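Side-chain contacts in S3-RNase (Pyrus pyrifolia, PDB 1IQQ), which cleaves RNA as a T2-family ribonuclease of the pistil and is responsible for gametophytic self-incompatibility in Japanese pear: residues A[4-9]-A[107-112]; A[13-16]-A[21-24]; A[54-59]-A[76-81]; A[113-118]-A[167-172]. All coordinates share one frame; numbering follows the deposited sequence.

Contact 1: residues A[4-9]-A[107-112]; sequences FQFTQQ and IKMYIS. With NAG (2-acetamido-2-deoxy-beta-D-glucopyranose), chain B.
M109 and F6 make the apolar part of this contact. The sulfur M109 SD sits over one face of the F6 ring, 4.2 Å from its centroid and only 7° off the ring normal, a Met-aromatic contact. M109 CB lies near the same ring, 3.7 Å from F6 CE1. F6 has CG anti to its N (chi1 -178°), which lays the ring alongside M109. F6 CZ also comes within 4.3 Å of Y110 CB. Helix 99-112 thus packs across strand 3-10 of the central sheet of the RNase T2 fold, at 58°. Q8 packs at the edge of the Y110 ring, with Q8 OE1 3.3 Å from Y110 CE1. The polar atoms here find partners outside the two segments. Q8 NE2 hydrogen-bonds to Q115 O, and Q8 OE1 accepts from V117 N. Y110 OH hydrogen-bonds to F30 O. A leucine in place of Y110 would probably leave F30 O without this donor and open a gap beside the Q8 amide. At the ring's other edge, Y110 CE2 is 3.9 Å from NAG C8.

Contact 2: residues A[13-16]-A[21-24]; sequences AVCN and LCKD
C15 and C22 both turn SG anti to their own carbonyl carbon, with chi1 of -71° and -75°. This brings the two sulfurs together in a disulfide, C15 SG to C22 SG 2.0 Å. The torsion about the S-S bond is -86°, and its negative sign makes the bridge left-handed. The CB atoms of C15 and C22 stand 3.7 Å apart, and the CA atoms of the two residues 5.5 Å. A water spans the same gap between the backbones. It donates to C15 O at 2.8 Å and accepts from C22 N at 2.9 Å. The disulfide closes the surface loop 15-22, joining the end of helix 11-14 to the segment that leads into strand 30-38. V14, next to the bridge, packs on V71 and F72, and C15 touches P26. The C22 side chain is about 4 Å from that of V71, which probably binds RNA, as in relatives. The near-90° S-S torsion implies little strain. The covalent link holds the ends of the loop whether or not the water stays.

Contact 3: residues A[54-59]-A[76-81]; sequences RKREKL and KNNLFW
R56 NH2 is shared by two oxygens of N78, giving a hydrogen bond to each. One goes to the backbone N78 O at 3.2 Å, with an N-H...O angle of 148°. The other goes to the side-chain N78 OD1 at 3.3 Å and 150°. For OD1 the donor stands above the carbonyl plane, not on a lone pair, although OD1 itself lies near the guanidinium plane. Both bonds are long. The stronger polar partners of the guanidinium are acidic: R56 NE pairs with E61, and R56 NH1 with E99 and D82. R56 bends at chi3 (-65°), and the turned group presents one face to W81 CB, 3.6 Å from R56 NH1. The guanidinium and indole planes are nearly perpendicular, and R56 NH2 lies at the ring edge, 3.8 Å from W81 CE3. R56 precedes helix 58-67, and N78 and W81 lie in the first turns of helix 77-89, the helix of the T2 fold that carries the active-site residues E84, K87 and H88. A leucine in place of R56 would probably leave E61, E99 and D82 without their shared positive partner. W81 NE1 hydrogen-bonds to W68 O, and its ring meets W68 and F103 edge-to-face.

Contact 4: residues A[113-118]-A[167-172]; sequences KKQNVS and ITLCSD. With NAG (2-acetamido-2-deoxy-beta-D-glucopyranose), chain B.
V117 and I167 form the tighter part of this contact, where the start of helix 117-123 packs on strand 161-171 of the central sheet in the RNase T2 fold. V117 CG1 is 3.8 Å from I167 CD1. It also comes within 4.2 Å of I167 CB, and V117 CG2 is equally far from I167 CG2. V117 holds CG1 anti to the backbone N (chi1 162°), which turns both methyls onto I167. I142 of helix 135-143 touches V117, I167 and L169 as well, which makes this a buried apolar cluster. The Q115 side is looser. Here L169 CD1 alone reaches Q115, 4.0 Å from both Q115 CB and Q115 OE1. Q115 also touches F6, M109 and F178. On the reverse side of the 113-118 segment, N116 points away from the strand and carries the N-linked glycan, in the Asn-X-Ser sequon N116-V117-S118. N116 is the N-cap of the helix, and its OD1 accepts a weak bond from S118 N. The same amide thus serves both the helix start and the sugar. S118 CB packs against the glycan at 3.7 Å from NAG C5, and N116 ND2 is joined to NAG C1 at 1.4 Å.

Contacts 1 and 4 share one core, their centres about 5 Å apart. Strands 3-10 and 161-171 are neighbours in the sheet, and T7 OG1 lies 2.8 Å from T168 OG1, a probable hydrogen bond. Both contacts also reach the same glycan. Contact 2 is about 21 Å from contact 1, centre to centre, yet V14 CG2 touches Q9 NE2 at 3.5 Å. Q9 probably binds RNA, so 13-16 probably borders the RNA site. Contact 3 is about 18 Å from contact 1, centre to centre. The W81 side chain is about 5 Å from that of active-site E84. The F6 side chain of contact 1 is about 10 Å from that of E84.

Contact 1: residues A[4-9]-A[107-112]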
loop_
_atom_site.group_PDB
_atom_site.type_symbol
_atom_site.label_atom_id
_atom_site.label_comp_id
_atom_site.label_asym_id
_atom_site.label_seq_id
_atom_site.Cartn_x
_atom_site.Cartn_y
_atom_site.Cartn_z
ATOM N N PHE A 4 4.278 6.575 -9.519
ATOM C CA PHE A 4 3.281 6.049 -8.594
ATOM C C PHE A 4 3.868 5.387 -7.375
ATOM O O PHE A 4 4.925 4.699 -7.435
ATOM C CB PHE A 4 2.488 4.921 -9.283
ATOM C CG PHE A 4 1.519 5.391 -10.296
ATOM C CD1 PHE A 4 1.795 5.251 -11.631
ATOM C CD2 PHE A 4 0.305 5.918 -9.889
ATOM C CE1 PHE A 4 0.809 5.639 -12.619
ATOM C CE2 PHE A 4 -0.666 6.288 -10.840
ATOM C CZ PHE A 4 -0.421 6.150 -12.170
ATOM N N GLN A 5 3.178 5.542 -6.258
ATOM C CA GLN A 5 3.447 4.795 -5.039
ATOM C C GLN A 5 2.282 3.851 -4.848
ATOM O O GLN A 5 1.129 4.295 -4.704
ATOM C CB GLN A 5 3.476 5.683 -3.820
ATOM C CG GLN A 5 4.758 6.590 -3.819
ATOM C CD GLN A 5 4.797 7.443 -2.580
ATOM O OE1 GLN A 5 5.236 6.996 -1.492
ATOM N NE2 GLN A 5 4.297 8.653 -2.700
ATOM N N PHE A 6 2.528 2.546 -4.790
ATOM C CA PHE A 6 1.469 1.556 -4.502
ATOM C C PHE A 6 1.777 1.026 -3.149
ATOM O O PHE A 6 2.714 0.242 -2.954
ATOM C CB PHE A 6 1.517 0.462 -5.580
ATOM C CG PHE A 6 0.456 -0.616 -5.447
ATOM C CD1 PHE A 6 0.769 -1.914 -5.731
ATOM C CD2 PHE A 6 -0.846 -0.309 -5.097
ATOM C CE1 PHE A 6 -0.249 -2.921 -5.700
ATOM C CE2 PHE A 6 -1.864 -1.285 -5.062
ATOM C CZ PHE A 6 -1.571 -2.595 -5.368
ATOM N N THR A 7 0.980 1.453 -2.167
ATOM C CA THR A 7 1.258 1.122 -0.752
ATOM C C THR A 7 0.304 0.087 -0.221
ATOM O O THR A 7 -0.930 0.206 -0.448
ATOM C CB THR A 7 1.089 2.374 0.080
ATOM O OG1 THR A 7 2.000 3.385 -0.405
ATOM C CG2 THR A 7 1.469 2.077 1.567
ATOM N N GLN A 8 0.831 -0.948 0.412
ATOM C CA GLN A 8 0.019 -2.016 1.041
ATOM C C GLN A 8 0.315 -1.983 2.534
ATOM O O GLN A 8 1.396 -1.565 2.989
ATOM C CB GLN A 8 0.399 -3.363 0.424
ATOM C CG GLN A 8 -0.107 -3.436 -1.054
ATOM C CD GLN A 8 0.346 -4.713 -1.700
ATOM O OE1 GLN A 8 0.190 -5.772 -1.128
ATOM N NE2 GLN A 8 0.865 -4.601 -2.949
ATOM N N GLN A 9 -0.670 -2.413 3.311
ATOM C CA GLN A 9 -0.624 -2.345 4.804
ATOM C C GLN A 9 -0.918 -3.680 5.398
ATOM O O GLN A 9 -1.827 -4.382 4.915
ATOM C CB GLN A 9 -1.642 -1.289 5.306
ATOM C CG GLN A 9 -3.105 -1.653 4.972
ATOM C CD GLN A 9 -4.088 -0.571 5.329
ATOM O OE1 GLN A 9 -5.280 -0.666 4.942
ATOM N NE2 GLN A 9 -3.658 0.438 6.049
ATOM N N ILE A 107 -6.453 -3.618 -8.765
ATOM C CA ILE A 107 -6.703 -5.085 -8.726
ATOM C C ILE A 107 -5.744 -5.786 -9.691
ATOM O O ILE A 107 -5.151 -6.846 -9.311
ATOM C CB ILE A 107 -8.192 -5.345 -9.131
ATOM C CG1 ILE A 107 -9.149 -4.863 -8.015
ATOM C CG2 ILE A 107 -8.400 -6.870 -9.478
ATOM C CD1 ILE A 107 -10.642 -4.645 -8.454
ATOM N N LYS A 108 -5.524 -5.164 -10.840
ATOM C CA LYS A 108 -4.586 -5.712 -11.839
ATOM C C LYS A 108 -3.168 -5.779 -11.251
ATOM O O LYS A 108 -2.421 -6.765 -11.455
ATOM C CB LYS A 108 -4.573 -4.879 -13.109
ATOM C CG LYS A 108 -4.006 -5.680 -14.273
ATOM C CD LYS A 108 -4.321 -4.944 -15.526
ATOM C CE LYS A 108 -3.393 -3.797 -15.644
ATOM N NZ LYS A 108 -2.246 -4.310 -16.415
ATOM N N MET A 109 -2.774 -4.735 -10.512
ATOM C CA MET A 109 -1.431 -4.782 -9.915
ATOM C C MET A 109 -1.349 -5.861 -8.843
ATOM O O MET A 109 -0.385 -6.666 -8.812
ATOM C CB MET A 109 -1.119 -3.408 -9.273
ATOM C CG MET A 109 -0.949 -2.317 -10.328
ATOM S SD MET A 109 -0.940 -0.704 -9.485
ATOM C CE MET A 109 -0.453 0.227 -10.895
ATOM N N TYR A 110 -2.314 -5.881 -7.934
ATOM C CA TYR A 110 -2.267 -6.803 -6.824
ATOM C C TYR A 110 -2.394 -8.276 -7.212
ATOM O O TYR A 110 -1.691 -9.143 -6.674
ATOM C CB TYR A 110 -3.408 -6.420 -5.832
ATOM C CG TYR A 110 -3.353 -7.092 -4.500
ATOM C CD1 TYR A 110 -2.663 -6.518 -3.427
ATOM C CD2 TYR A 110 -4.034 -8.246 -4.260
ATOM C CE1 TYR A 110 -2.652 -7.064 -2.178
ATOM C CE2 TYR A 110 -4.052 -8.847 -2.983
ATOM C CZ TYR A 110 -3.350 -8.226 -1.944
ATOM O OH TYR A 110 -3.430 -8.793 -0.689
ATOM N N ILE A 111 -3.328 -8.573 -8.127
ATOM C CA ILE A 111 -3.609 -9.953 -8.507
ATOM C C ILE A 111 -2.850 -10.329 -9.780
ATOM O O ILE A 111 -1.829 -11.058 -9.727
ATOM C CB ILE A 111 -5.160 -10.122 -8.748
ATOM C CG1 ILE A 111 -5.938 -9.885 -7.460
ATOM C CG2 ILE A 111 -5.446 -11.549 -9.339
ATOM C CD1 ILE A 111 -5.506 -10.791 -6.289
ATOM N N SER A 112 -3.213 -9.801 -10.933
ATOM C CA SER A 112 -2.587 -10.207 -12.189
ATOM C C SER A 112 -1.085 -10.083 -12.233
ATOM O O SER A 112 -0.369 -11.016 -12.701
ATOM C CB SER A 112 -3.204 -9.403 -13.327
ATOM O OG SER A 112 -2.557 -9.692 -14.550
HETATM C C1 NAG B . -2.128 -12.508 -0.897
HETATM C C2 NAG B . -3.424 -13.313 -1.201
HETATM C C3 NAG B . -3.669 -14.254 -0.008
HETATM C C4 NAG B . -2.473 -15.183 0.238
HETATM C C5 NAG B . -1.223 -14.301 0.405
HETATM C C6 NAG B . 0.063 -15.046 0.540
HETATM C C7 NAG B . -5.384 -12.509 -2.413
HETATM C C8 NAG B . -6.650 -11.700 -2.369
HETATM N N2 NAG B . -4.567 -12.432 -1.335
HETATM O O3 NAG B . -4.840 -15.033 -0.324
HETATM O O4 NAG B . -2.675 -15.878 1.485
HETATM O O5 NAG B . -1.083 -13.462 -0.761
HETATM O O6 NAG B . 0.301 -15.931 -0.565
HETATM O O7 NAG B . -5.118 -13.186 -3.415
#

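Contact 2: residues A[13-16]-A[21-24]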
loop_
_atom_site.group_PDB
_atom_site.type_symbol
_atom_site.label_atom_id
_atom_site.label_comp_id
_atom_site.label_asym_id
_atom_site.label_seq_id
_atom_site.Cartn_x
_atom_site.Cartn_y
_atom_site.Cartn_z
ATOM N N ALA A 13 -0.986 -5.241 12.045
ATOM C CA ALA A 13 -0.280 -4.121 12.620
ATOM C C ALA A 13 -1.030 -2.801 12.549
ATOM O O ALA A 13 -0.966 -1.952 13.467
ATOM C CB ALA A 13 1.112 -3.988 11.921
ATOM N N VAL A 14 -1.746 -2.565 11.458
ATOM C CA VAL A 14 -2.549 -1.351 11.333
ATOM C C VAL A 14 -3.532 -1.280 12.508
ATOM O O VAL A 14 -3.729 -0.209 13.076
ATOM C CB VAL A 14 -3.399 -1.380 10.012
ATOM C CG1 VAL A 14 -4.330 -0.174 9.905
ATOM C CG2 VAL A 14 -2.432 -1.385 8.809
ATOM N N CYS A 15 -4.104 -2.441 12.842
ATOM C CA CYS A 15 -5.143 -2.474 13.936
ATOM C C CYS A 15 -4.551 -2.397 15.302
ATOM O O CYS A 15 -5.295 -2.398 16.303
ATOM C CB CYS A 15 -5.953 -3.743 13.767
ATOM S SG CYS A 15 -6.988 -3.569 12.282
ATOM N N ASN A 16 -3.222 -2.326 15.361
ATOM C CA ASN A 16 -2.463 -2.159 16.614
ATOM C C ASN A 16 -1.817 -0.771 16.588
ATOM O O ASN A 16 -1.027 -0.443 17.464
ATOM C CB ASN A 16 -1.379 -3.272 16.646
ATOM C CG ASN A 16 -0.734 -3.472 18.007
ATOM O OD1 ASN A 16 -1.394 -3.452 19.030
ATOM N ND2 ASN A 16 0.585 -3.714 18.014
ATOM N N LEU A 21 -9.953 1.973 17.036
ATOM C CA LEU A 21 -10.123 0.557 17.095
ATOM C C LEU A 21 -10.532 -0.012 15.710
ATOM O O LEU A 21 -11.243 0.666 14.993
ATOM C CB LEU A 21 -11.263 0.348 18.078
ATOM C CG LEU A 21 -11.703 -1.055 18.363
ATOM C CD1 LEU A 21 -10.858 -1.571 19.464
ATOM C CD2 LEU A 21 -13.165 -1.104 18.790
ATOM N N CYS A 22 -10.056 -1.199 15.328
ATOM C CA CYS A 22 -10.578 -1.909 14.138
ATOM C C CYS A 22 -11.799 -2.645 14.670
ATOM O O CYS A 22 -11.655 -3.502 15.531
ATOM C CB CYS A 22 -9.581 -2.952 13.634
ATOM S SG CYS A 22 -8.243 -2.053 12.773
ATOM N N LYS A 23 -12.990 -2.341 14.149
ATOM C CA LYS A 23 -14.206 -2.984 14.645
ATOM C C LYS A 23 -14.288 -4.410 14.071
ATOM O O LYS A 23 -14.990 -5.298 14.599
ATOM C CB LYS A 23 -15.450 -2.162 14.229
ATOM C CG LYS A 23 -15.615 -0.759 14.786
ATOM C CD LYS A 23 -16.892 -0.173 14.181
ATOM C CE LYS A 23 -17.277 1.160 14.772
ATOM N NZ LYS A 23 -17.494 1.071 16.231
ATOM N N ASP A 24 -13.589 -4.645 12.947
ATOM C CA ASP A 24 -13.601 -5.954 12.316
ATOM C C ASP A 24 -12.220 -6.629 12.629
ATOM O O ASP A 24 -11.185 -5.940 12.680
ATOM C CB ASP A 24 -13.739 -5.811 10.774
ATOM C CG ASP A 24 -14.937 -4.953 10.354
ATOM O OD1 ASP A 24 -16.034 -5.127 10.920
ATOM O OD2 ASP A 24 -14.774 -4.085 9.463
HETATM O O HOH W 1 -8.007 -2.704 16.806
#

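Contact 3: residues A[54-59]-A[76-81]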
loop_
_atom_site.group_PDB
_atom_site.type_symbol
_atom_site.label_atom_id
_atom_site.label_comp_id
_atom_site.label_asym_id
_atom_site.label_seq_id
_atom_site.Cartn_x
_atom_site.Cartn_y
_atom_site.Cartn_z
ATOM N N ARG A 54 -18.450 8.375 -12.587
ATOM C CA ARG A 54 -18.855 6.999 -12.842
ATOM C C ARG A 54 -19.357 6.297 -11.582
ATOM O O ARG A 54 -18.975 6.635 -10.462
ATOM C CB ARG A 54 -17.626 6.207 -13.392
ATOM C CG ARG A 54 -17.048 6.790 -14.700
ATOM C CD ARG A 54 -18.066 6.578 -15.881
ATOM N NE ARG A 54 -17.624 7.412 -17.006
ATOM C CZ ARG A 54 -16.608 7.122 -17.822
ATOM N NH1 ARG A 54 -15.898 5.988 -17.676
ATOM N NH2 ARG A 54 -16.267 8.005 -18.761
ATOM N N LYS A 55 -20.171 5.274 -11.776
ATOM C CA LYS A 55 -20.732 4.486 -10.685
ATOM C C LYS A 55 -19.981 3.155 -10.661
ATOM O O LYS A 55 -19.697 2.539 -11.723
ATOM C CB LYS A 55 -22.246 4.215 -10.956
ATOM C CG LYS A 55 -23.038 5.476 -10.960
ATOM C CD LYS A 55 -24.547 5.200 -11.135
ATOM C CE LYS A 55 -25.331 6.509 -11.320
ATOM N NZ LYS A 55 -26.133 6.978 -10.136
ATOM N N ARG A 56 -19.618 2.716 -9.457
ATOM C CA ARG A 56 -18.992 1.378 -9.355
ATOM C C ARG A 56 -20.020 0.234 -9.344
ATOM O O ARG A 56 -21.086 0.346 -8.745
ATOM C CB ARG A 56 -18.157 1.237 -8.047
ATOM C CG ARG A 56 -17.007 2.207 -7.910
ATOM C CD ARG A 56 -16.211 1.929 -6.624
ATOM N NE ARG A 56 -16.997 2.160 -5.421
ATOM C CZ ARG A 56 -16.921 3.238 -4.630
ATOM N NH1 ARG A 56 -16.103 4.276 -4.872
ATOM N NH2 ARG A 56 -17.640 3.239 -3.514
ATOM N N GLU A 57 -19.669 -0.901 -10.003
ATOM C CA GLU A 57 -20.535 -2.092 -10.017
ATOM C C GLU A 57 -20.275 -2.921 -8.784
ATOM O O GLU A 57 -19.207 -2.792 -8.145
ATOM C CB GLU A 57 -20.279 -2.986 -11.244
ATOM C CG GLU A 57 -20.732 -2.425 -12.564
ATOM C CD GLU A 57 -22.235 -2.287 -12.605
ATOM O OE1 GLU A 57 -22.947 -3.261 -12.238
ATOM O OE2 GLU A 57 -22.688 -1.197 -12.978
ATOM N N LYS A 58 -21.226 -3.766 -8.419
ATOM C CA LYS A 58 -21.107 -4.557 -7.221
ATOM C C LYS A 58 -19.914 -5.483 -7.337
ATOM O O LYS A 58 -19.244 -5.718 -6.331
ATOM C CB LYS A 58 -22.403 -5.398 -6.982
ATOM C CG LYS A 58 -23.686 -4.611 -6.706
ATOM C CD LYS A 58 -23.800 -4.165 -5.257
ATOM C CE LYS A 58 -25.049 -3.320 -5.083
ATOM N NZ LYS A 58 -24.915 -2.073 -5.895
ATOM N N LEU A 59 -19.685 -6.088 -8.504
ATOM C CA LEU A 59 -18.583 -7.034 -8.629
ATOM C C LEU A 59 -17.264 -6.352 -8.319
ATOM O O LEU A 59 -16.425 -6.956 -7.656
ATOM C CB LEU A 59 -18.512 -7.659 -10.040
ATOM C CG LEU A 59 -17.297 -8.574 -10.295
ATOM C CD1 LEU A 59 -17.349 -9.819 -9.426
ATOM C CD2 LEU A 59 -17.249 -8.921 -11.801
ATOM N N LYS A 76 -17.947 1.290 6.234
ATOM C CA LYS A 76 -17.580 2.607 5.707
ATOM C C LYS A 76 -16.785 2.454 4.390
ATOM O O LYS A 76 -16.224 3.447 3.909
ATOM C CB LYS A 76 -16.712 3.406 6.715
ATOM C CG LYS A 76 -17.333 3.658 8.128
ATOM C CD LYS A 76 -16.320 4.582 8.928
ATOM C CE LYS A 76 -16.753 4.960 10.358
ATOM N NZ LYS A 76 -18.158 5.552 10.434
ATOM N N ASN A 77 -16.722 1.253 3.853
ATOM C CA ASN A 77 -15.991 1.018 2.598
ATOM C C ASN A 77 -16.394 1.961 1.456
ATOM O O ASN A 77 -15.495 2.495 0.810
ATOM C CB ASN A 77 -16.169 -0.408 2.053
ATOM C CG ASN A 77 -15.291 -1.493 2.766
ATOM O OD1 ASN A 77 -14.369 -1.171 3.518
ATOM N ND2 ASN A 77 -15.578 -2.770 2.496
ATOM N N ASN A 78 -17.687 2.194 1.198
ATOM C CA ASN A 78 -17.988 3.025 -0.002
ATOM C C ASN A 78 -17.511 4.452 0.060
ATOM O O ASN A 78 -16.900 4.931 -0.901
ATOM C CB ASN A 78 -19.481 3.030 -0.362
ATOM C CG ASN A 78 -19.951 1.747 -0.998
ATOM O OD1 ASN A 78 -19.206 1.013 -1.686
ATOM N ND2 ASN A 78 -21.265 1.499 -0.842
ATOM N N LEU A 79 -17.705 5.117 1.198
ATOM C CA LEU A 79 -17.253 6.490 1.323
ATOM C C LEU A 79 -15.728 6.502 1.337
ATOM O O LEU A 79 -15.127 7.420 0.821
ATOM C CB LEU A 79 -17.824 7.150 2.603
ATOM C CG LEU A 79 -17.442 8.621 2.744
ATOM C CD1 LEU A 79 -18.040 9.468 1.610
ATOM C CD2 LEU A 79 -17.910 9.128 4.102
ATOM N N PHE A 80 -15.120 5.477 1.925
ATOM C CA PHE A 80 -13.640 5.310 1.987
ATOM C C PHE A 80 -13.069 5.178 0.547
ATOM O O PHE A 80 -12.118 5.873 0.180
ATOM C CB PHE A 80 -13.387 4.048 2.831
ATOM C CG PHE A 80 -11.989 3.458 2.751
ATOM C CD1 PHE A 80 -10.938 3.970 3.530
ATOM C CD2 PHE A 80 -11.763 2.303 1.983
ATOM C CE1 PHE A 80 -9.680 3.293 3.517
ATOM C CE2 PHE A 80 -10.566 1.655 1.978
ATOM C CZ PHE A 80 -9.503 2.131 2.740
ATOM N N TRP A 81 -13.659 4.319 -0.285
ATOM C CA TRP A 81 -13.155 4.250 -1.660
ATOM C C TRP A 81 -13.414 5.566 -2.427
ATOM O O TRP A 81 -12.538 6.001 -3.262
ATOM C CB TRP A 81 -13.815 3.104 -2.386
ATOM C CG TRP A 81 -13.425 1.762 -1.862
ATOM C CD1 TRP A 81 -12.181 1.389 -1.399
ATOM C CD2 TRP A 81 -14.286 0.649 -1.681
ATOM N NE1 TRP A 81 -12.229 0.094 -0.923
ATOM C CE2 TRP A 81 -13.511 -0.381 -1.074
ATOM C CE3 TRP A 81 -15.650 0.415 -1.961
ATOM C CZ2 TRP A 81 -14.041 -1.626 -0.731
ATOM C CZ3 TRP A 81 -16.198 -0.842 -1.629
ATOM C CH2 TRP A 81 -15.376 -1.853 -1.008
#

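Contact 4: residues A[113-118]-A[167-172]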
loop_
_atom_site.group_PDB
_atom_site.type_symbol
_atom_site.label_atom_id
_atom_site.label_comp_id
_atom_site.label_asym_id
_atom_site.label_seq_id
_atom_site.Cartn_x
_atom_site.Cartn_y
_atom_site.Cartn_z
ATOM N N LYS A 113 -0.588 -8.962 -11.724
ATOM C CA LYS A 113 0.847 -8.713 -11.746
ATOM C C LYS A 113 1.548 -9.233 -10.514
ATOM O O LYS A 113 2.726 -8.926 -10.315
ATOM C CB LYS A 113 1.117 -7.221 -11.925
ATOM C CG LYS A 113 0.490 -6.692 -13.241
ATOM C CD LYS A 113 1.201 -5.447 -13.611
ATOM C CE LYS A 113 0.716 -4.878 -14.915
ATOM N NZ LYS A 113 1.415 -3.590 -15.196
ATOM N N LYS A 114 0.836 -9.973 -9.673
ATOM C CA LYS A 114 1.440 -10.579 -8.485
ATOM C C LYS A 114 2.113 -9.662 -7.485
ATOM O O LYS A 114 3.120 -10.036 -6.845
ATOM C CB LYS A 114 2.430 -11.655 -8.951
ATOM C CG LYS A 114 1.797 -12.614 -10.008
ATOM C CD LYS A 114 0.537 -13.315 -9.477
ATOM C CE LYS A 114 0.098 -14.545 -10.351
ATOM N NZ LYS A 114 -0.557 -14.074 -11.613
ATOM N N GLN A 115 1.559 -8.468 -7.304
ATOM C CA GLN A 115 2.169 -7.500 -6.372
ATOM C C GLN A 115 1.647 -7.598 -4.939
ATOM O O GLN A 115 2.134 -6.844 -4.064
ATOM C CB GLN A 115 2.057 -6.087 -6.931
ATOM C CG GLN A 115 2.757 -5.940 -8.326
ATOM C CD GLN A 115 2.636 -4.544 -8.868
ATOM O OE1 GLN A 115 2.386 -3.576 -8.132
ATOM N NE2 GLN A 115 2.905 -4.388 -10.143
ATOM N N ASN A 116 0.840 -8.595 -4.644
ATOM C CA ASN A 116 0.358 -8.871 -3.269
ATOM C C ASN A 116 1.626 -9.088 -2.395
ATOM O O ASN A 116 2.352 -10.034 -2.565
ATOM C CB ASN A 116 -0.494 -10.138 -3.370
ATOM C CG ASN A 116 -0.916 -10.699 -2.004
ATOM O OD1 ASN A 116 -0.428 -10.241 -0.952
ATOM N ND2 ASN A 116 -1.817 -11.693 -2.048
ATOM N N VAL A 117 1.869 -8.124 -1.498
ATOM C CA VAL A 117 3.081 -8.169 -0.716
ATOM C C VAL A 117 3.143 -9.384 0.181
ATOM O O VAL A 117 4.240 -9.882 0.455
ATOM C CB VAL A 117 3.204 -6.848 0.057
ATOM C CG1 VAL A 117 4.206 -6.949 1.262
ATOM C CG2 VAL A 117 3.676 -5.739 -0.898
ATOM N N SER A 118 2.008 -9.891 0.654
ATOM C CA SER A 118 2.060 -11.142 1.458
ATOM C C SER A 118 2.649 -12.279 0.629
ATOM O O SER A 118 3.430 -13.092 1.168
ATOM C CB SER A 118 0.666 -11.519 1.946
ATOM O OG SER A 118 0.304 -10.593 2.962
ATOM N N ILE A 167 4.327 -1.486 3.187
ATOM C CA ILE A 167 5.386 -1.654 2.161
ATOM C C ILE A 167 4.851 -1.016 0.900
ATOM O O ILE A 167 3.712 -1.293 0.485
ATOM C CB ILE A 167 5.749 -3.114 1.925
ATOM C CG1 ILE A 167 6.581 -3.628 3.115
ATOM C CG2 ILE A 167 6.626 -3.229 0.648
ATOM C CD1 ILE A 167 6.948 -5.138 3.095
ATOM N N THR A 168 5.638 -0.114 0.284
ATOM C CA THR A 168 5.262 0.567 -0.914
ATOM C C THR A 168 6.162 0.161 -2.049
ATOM O O THR A 168 7.407 0.116 -1.907
ATOM C CB THR A 168 5.447 2.089 -0.715
ATOM O OG1 THR A 168 4.541 2.529 0.307
ATOM C CG2 THR A 168 5.203 2.880 -2.053
ATOM N N LEU A 169 5.566 -0.179 -3.195
ATOM C CA LEU A 169 6.281 -0.479 -4.438
ATOM C C LEU A 169 6.082 0.745 -5.327
ATOM O O LEU A 169 4.945 1.179 -5.528
ATOM C CB LEU A 169 5.681 -1.726 -5.143
ATOM C CG LEU A 169 5.485 -2.890 -4.225
ATOM C CD1 LEU A 169 4.985 -4.053 -5.082
ATOM C CD2 LEU A 169 6.802 -3.307 -3.588
ATOM N N CYS A 170 7.150 1.330 -5.865
ATOM C CA CYS A 170 7.042 2.519 -6.702
ATOM C C CYS A 170 7.218 2.154 -8.165
ATOM O O CYS A 170 7.934 1.167 -8.506
ATOM C CB CYS A 170 8.100 3.557 -6.290
ATOM S SG CYS A 170 7.753 4.158 -4.614
ATOM N N SER A 171 6.533 2.889 -9.052
ATOM C CA SER A 171 6.632 2.622 -10.495
ATOM C C SER A 171 6.658 3.882 -11.244
ATOM O O SER A 171 6.405 4.967 -10.658
ATOM C CB SER A 171 5.471 1.692 -10.934
ATOM O OG SER A 171 4.185 2.226 -10.587
ATOM N N ASP A 172 7.058 3.787 -12.510
ATOM C CA ASP A 172 7.146 4.949 -13.357
ATOM C C ASP A 172 5.817 5.574 -13.731
ATOM O O ASP A 172 4.777 5.113 -13.330
ATOM C CB ASP A 172 8.082 4.618 -14.581
ATOM C CG ASP A 172 7.487 3.680 -15.563
ATOM O OD1 ASP A 172 6.273 3.453 -15.583
ATOM O OD2 ASP A 172 8.297 3.158 -16.418
HETATM C C1 NAG B . -2.128 -12.508 -0.897
HETATM C C2 NAG B . -3.424 -13.313 -1.201
HETATM C C3 NAG B . -3.669 -14.254 -0.008
HETATM C C4 NAG B . -2.473 -15.183 0.238
HETATM C C5 NAG B . -1.223 -14.301 0.405
HETATM C C6 NAG B . 0.063 -15.046 0.540
HETATM C C7 NAG B . -5.384 -12.509 -2.413
HETATM C C8 NAG B . -6.650 -11.700 -2.369
HETATM N N2 NAG B . -4.567 -12.432 -1.335
HETATM O O3 NAG B . -4.840 -15.033 -0.324
HETATM O O4 NAG B . -2.675 -15.878 1.485
HETATM O O5 NAG B . -1.083 -13.462 -0.761
HETATM O O6 NAG B . 0.301 -15.931 -0.565
HETATM O O7 NAG B . -5.118 -13.186 -3.415
#